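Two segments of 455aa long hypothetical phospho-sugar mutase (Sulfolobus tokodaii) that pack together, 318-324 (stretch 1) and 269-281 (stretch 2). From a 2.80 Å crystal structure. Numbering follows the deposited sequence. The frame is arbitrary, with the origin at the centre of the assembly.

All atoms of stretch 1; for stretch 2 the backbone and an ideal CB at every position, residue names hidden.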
# COMPACT_ATOMS: atom_id res chain seq x y z
N ASP A 318 8.73 14.64 -0.56
CA ASP A 318 8.76 15.98 -1.16
C ASP A 318 8.26 17.15 -0.29
O ASP A 318 8.64 18.30 -0.52
CB ASP A 318 7.97 15.98 -2.46
CG ASP A 318 8.78 15.44 -3.62
OD1 ASP A 318 9.54 14.47 -3.43
OD2 ASP A 318 8.64 15.98 -4.74
N GLU A 319 7.40 16.87 0.69
CA GLU A 319 6.91 17.95 1.53
C GLU A 319 7.23 17.71 2.99
O GLU A 319 6.57 18.23 3.91
CB GLU A 319 5.40 18.20 1.28
CG GLU A 319 4.38 17.33 2.01
CD GLU A 319 2.93 17.78 1.73
OE1 GLU A 319 2.48 17.71 0.56
OE2 GLU A 319 2.24 18.21 2.68
N ASN A 320 8.26 16.90 3.20
CA ASN A 320 8.73 16.59 4.54
C ASN A 320 7.57 16.49 5.51
O ASN A 320 7.58 17.11 6.57
CB ASN A 320 9.67 17.70 4.98
CG ASN A 320 10.37 17.39 6.27
OD1 ASN A 320 11.17 16.45 6.35
ND2 ASN A 320 10.07 18.18 7.31
N ALA A 321 6.57 15.70 5.14
CA ALA A 321 5.38 15.52 5.96
C ALA A 321 5.60 14.65 7.19
O ALA A 321 6.63 14.00 7.34
CB ALA A 321 4.26 14.95 5.11
N LEU A 322 4.62 14.63 8.08
CA LEU A 322 4.72 13.83 9.29
C LEU A 322 4.57 12.37 8.92
O LEU A 322 5.35 11.55 9.36
CB LEU A 322 3.63 14.22 10.30
CG LEU A 322 3.67 13.49 11.64
CD1 LEU A 322 4.91 13.94 12.42
CD2 LEU A 322 2.40 13.79 12.44
N ALA A 323 3.54 12.06 8.13
CA ALA A 323 3.26 10.70 7.69
C ALA A 323 2.31 10.73 6.51
O ALA A 323 1.90 11.80 6.06
CB ALA A 323 2.63 9.89 8.83
N GLY A 324 1.97 9.55 5.99
CA GLY A 324 1.04 9.48 4.88
C GLY A 324 0.31 8.17 5.01
O GLY A 324 0.75 7.31 5.75
N UNK A 269 -0.32 9.32 16.51
CA UNK A 269 0.83 8.87 17.26
C UNK A 269 2.14 9.41 16.69
O UNK A 269 3.08 9.71 17.43
CB UNK A 269 0.86 7.34 17.29
N UNK A 270 2.21 9.54 15.37
CA UNK A 270 3.42 10.04 14.73
C UNK A 270 3.78 11.45 15.20
O UNK A 270 4.97 11.79 15.28
CB UNK A 270 3.25 10.03 13.21
N UNK A 271 2.77 12.27 15.49
CA UNK A 271 3.00 13.64 15.98
C UNK A 271 3.49 13.60 17.43
O UNK A 271 4.29 14.44 17.85
CB UNK A 271 1.72 14.48 15.87
N UNK A 272 2.98 12.64 18.19
CA UNK A 272 3.38 12.49 19.58
C UNK A 272 4.86 12.11 19.65
O UNK A 272 5.55 12.52 20.58
CB UNK A 272 2.52 11.44 20.28
N UNK A 273 5.34 11.35 18.67
CA UNK A 273 6.74 10.93 18.62
C UNK A 273 7.66 11.98 17.98
O UNK A 273 8.87 11.84 17.98
CB UNK A 273 6.85 9.61 17.85
N UNK A 274 7.08 13.02 17.40
CA UNK A 274 7.89 14.05 16.76
C UNK A 274 7.28 15.44 16.86
O UNK A 274 6.85 16.01 15.85
CB UNK A 274 8.11 13.70 15.29
N UNK A 275 7.23 16.01 18.08
CA UNK A 275 6.64 17.35 18.20
C UNK A 275 7.38 18.29 17.26
O UNK A 275 6.80 19.24 16.73
CB UNK A 275 6.70 17.86 19.64
N UNK A 276 8.65 17.99 17.05
CA UNK A 276 9.54 18.78 16.21
C UNK A 276 9.18 18.80 14.72
O UNK A 276 9.57 19.71 13.99
CB UNK A 276 10.97 18.25 16.37
N UNK A 277 8.46 17.77 14.28
CA UNK A 277 8.08 17.63 12.89
C UNK A 277 6.79 18.34 12.51
O UNK A 277 5.83 18.39 13.28
CB UNK A 277 7.95 16.14 12.55
N UNK A 278 6.79 18.86 11.29
CA UNK A 278 5.65 19.58 10.73
C UNK A 278 4.32 18.83 10.85
O UNK A 278 4.04 17.95 10.03
CB UNK A 278 5.92 19.89 9.26
N UNK A 279 3.50 19.18 11.84
CA UNK A 279 2.19 18.55 12.02
C UNK A 279 1.54 18.72 10.64
O UNK A 279 1.19 19.83 10.22
CB UNK A 279 1.37 19.17 13.15
N UNK A 280 1.40 17.60 9.94
CA UNK A 280 0.85 17.61 8.61
C UNK A 280 1.06 16.23 8.00
O UNK A 280 2.17 15.69 8.05
CB UNK A 280 1.49 18.71 7.75
N UNK A 281 -0.00 15.69 7.42
CA UNK A 281 0.05 14.38 6.80
C UNK A 281 -0.58 14.45 5.41
O UNK A 281 -1.29 15.39 5.09
CB UNK A 281 -0.66 13.34 7.67

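Position 269 is helical (phi/psi -48/-35), with nothing of stretch 1 within 5.5 Å of its ideal CB, so this contact sets no preference. It is Trp 269, whose ring leads away.

At 270 CA-to-CB points toward stretch 1, and the ideal CB already lies 3.8 Å from Leu 322 CG and 4.4 Å from Ala 323 CB. Such closeness favours a small apolar residue. The deposited Ala 270 fits: its CB meets Leu 322 CG at 3.8 Å, while its carbonyl O lies 3.6 Å from Leu 322 CD1.

Position 271 points sideways, its ideal CB 3.6 Å from Leu 322 CD2; alanine, serine or a side chain turning off the leucine would serve. Ser 271 keeps CB at that distance.

Positions 272 and 273 have nothing of stretch 1 near and leave the choice open; they are Val 272 and Lys 273. Lys 273 N is hydrogen-bonded to Trp 269 O (3.1 Å).

Position 274 points toward Leu 322, its ideal CB 4.3 Å from CD1. With phi/psi -147/69 it opens a type I turn ending at 277, a place where asparagine, aspartate or serine is common. It is Asn 274, whose O accepts a hydrogen bond from the N of 277 at 2.9 Å.

Position 275 points away, and its phi of -56° in the turn admits proline: Pro 275. Position 276 has nothing of stretch 1 within 5.5 Å of its ideal CB, so this contact leaves the choice open; it is Lys 276.

At 277 CA-to-CB again points toward stretch 1, with the ideal CB 3.8 Å from Leu 322 CD1. Small apolar residues suit, and Ala 277 makes that contact.

Position 278 points sideways, its ideal CB 4.2 Å from Asn 320 O, and could take polar or aliphatic groups. Ile 278 places CG1 3.5 Å from Asn 320 ND2.

Position 279 points away and many side chains would suit; it is Lys 279, whose NZ makes a weak hydrogen bond to Pro 275 O (3.3 Å).

At 280 the backbone matters first: Leu 322 N donates to the carbonyl O of 280 (2.7 Å, 159°), which any residue can supply. The ideal CB is 5.2 Å from Glu 319 OE2, so a basic or polar chain is plausible. In Lys 280 the close approach is by the methylene CD, 3.0 Å from Glu 319 OE2; Lys 280 NZ stays 5.4 Å from Glu 319 OE2, so this is packing and no salt bridge.

Position 281 has extended angles (-132/162), its ideal CB 3.4 Å from Ala 323 O and 5.1 Å from Leu 322 CB; a beta-branched aliphatic such as valine or isoleucine suits. Ile 281 sets CG2 4.0 Å from Leu 322 CB and 4.4 Å from Ala 323 CB.

Stretch 2, residues 269-281: WASVKNPKAIKKI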
# COMPACT_ATOMS: atom_id res chain seq x y z
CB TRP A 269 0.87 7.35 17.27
CG TRP A 269 1.78 6.80 18.29
CD1 TRP A 269 2.74 5.84 18.11
CD2 TRP A 269 1.81 7.14 19.68
NE1 TRP A 269 3.36 5.56 19.31
CE2 TRP A 269 2.81 6.35 20.28
CE3 TRP A 269 1.09 8.05 20.47
CZ2 TRP A 269 3.10 6.43 21.65
CZ3 TRP A 269 1.38 8.13 21.82
CH2 TRP A 269 2.38 7.32 22.40
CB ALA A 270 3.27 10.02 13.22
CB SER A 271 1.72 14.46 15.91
OG SER A 271 0.76 13.91 16.80
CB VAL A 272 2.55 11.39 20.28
CG1 VAL A 272 3.09 11.12 21.66
CG2 VAL A 272 1.08 11.82 20.35
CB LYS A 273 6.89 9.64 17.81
CG LYS A 273 6.11 8.44 18.31
CD LYS A 273 6.24 7.28 17.32
CE LYS A 273 7.60 6.60 17.37
NZ LYS A 273 7.73 5.78 18.58
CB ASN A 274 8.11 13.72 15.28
CG ASN A 274 8.79 12.38 15.08
OD1 ASN A 274 8.12 11.33 15.00
ND2 ASN A 274 10.11 12.39 15.02
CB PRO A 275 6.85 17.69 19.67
CG PRO A 275 6.79 16.33 20.35
CD PRO A 275 7.61 15.47 19.40
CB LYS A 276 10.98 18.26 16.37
CG LYS A 276 11.17 16.73 16.11
CD LYS A 276 10.88 16.29 14.64
CE LYS A 276 11.67 17.11 13.60
NZ LYS A 276 11.42 16.73 12.17
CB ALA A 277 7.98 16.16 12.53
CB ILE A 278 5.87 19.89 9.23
CG1 ILE A 278 7.37 19.81 8.87
CG2 ILE A 278 5.25 21.23 8.91
CD1 ILE A 278 8.28 20.68 9.71
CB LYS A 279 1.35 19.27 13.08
CG LYS A 279 2.08 19.64 14.39
CD LYS A 279 2.53 18.43 15.18
CE LYS A 279 3.22 18.84 16.47
NZ LYS A 279 3.88 17.67 17.10
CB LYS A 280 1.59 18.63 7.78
CG LYS A 280 1.18 18.66 6.33
CD LYS A 280 2.28 19.29 5.49
CE LYS A 280 3.16 20.21 6.32
NZ LYS A 280 2.35 21.13 7.18
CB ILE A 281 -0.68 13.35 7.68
CG1 ILE A 281 -2.18 13.66 7.77
CG2 ILE A 281 -0.06 13.36 9.09
CD1 ILE A 281 -2.99 13.21 6.59
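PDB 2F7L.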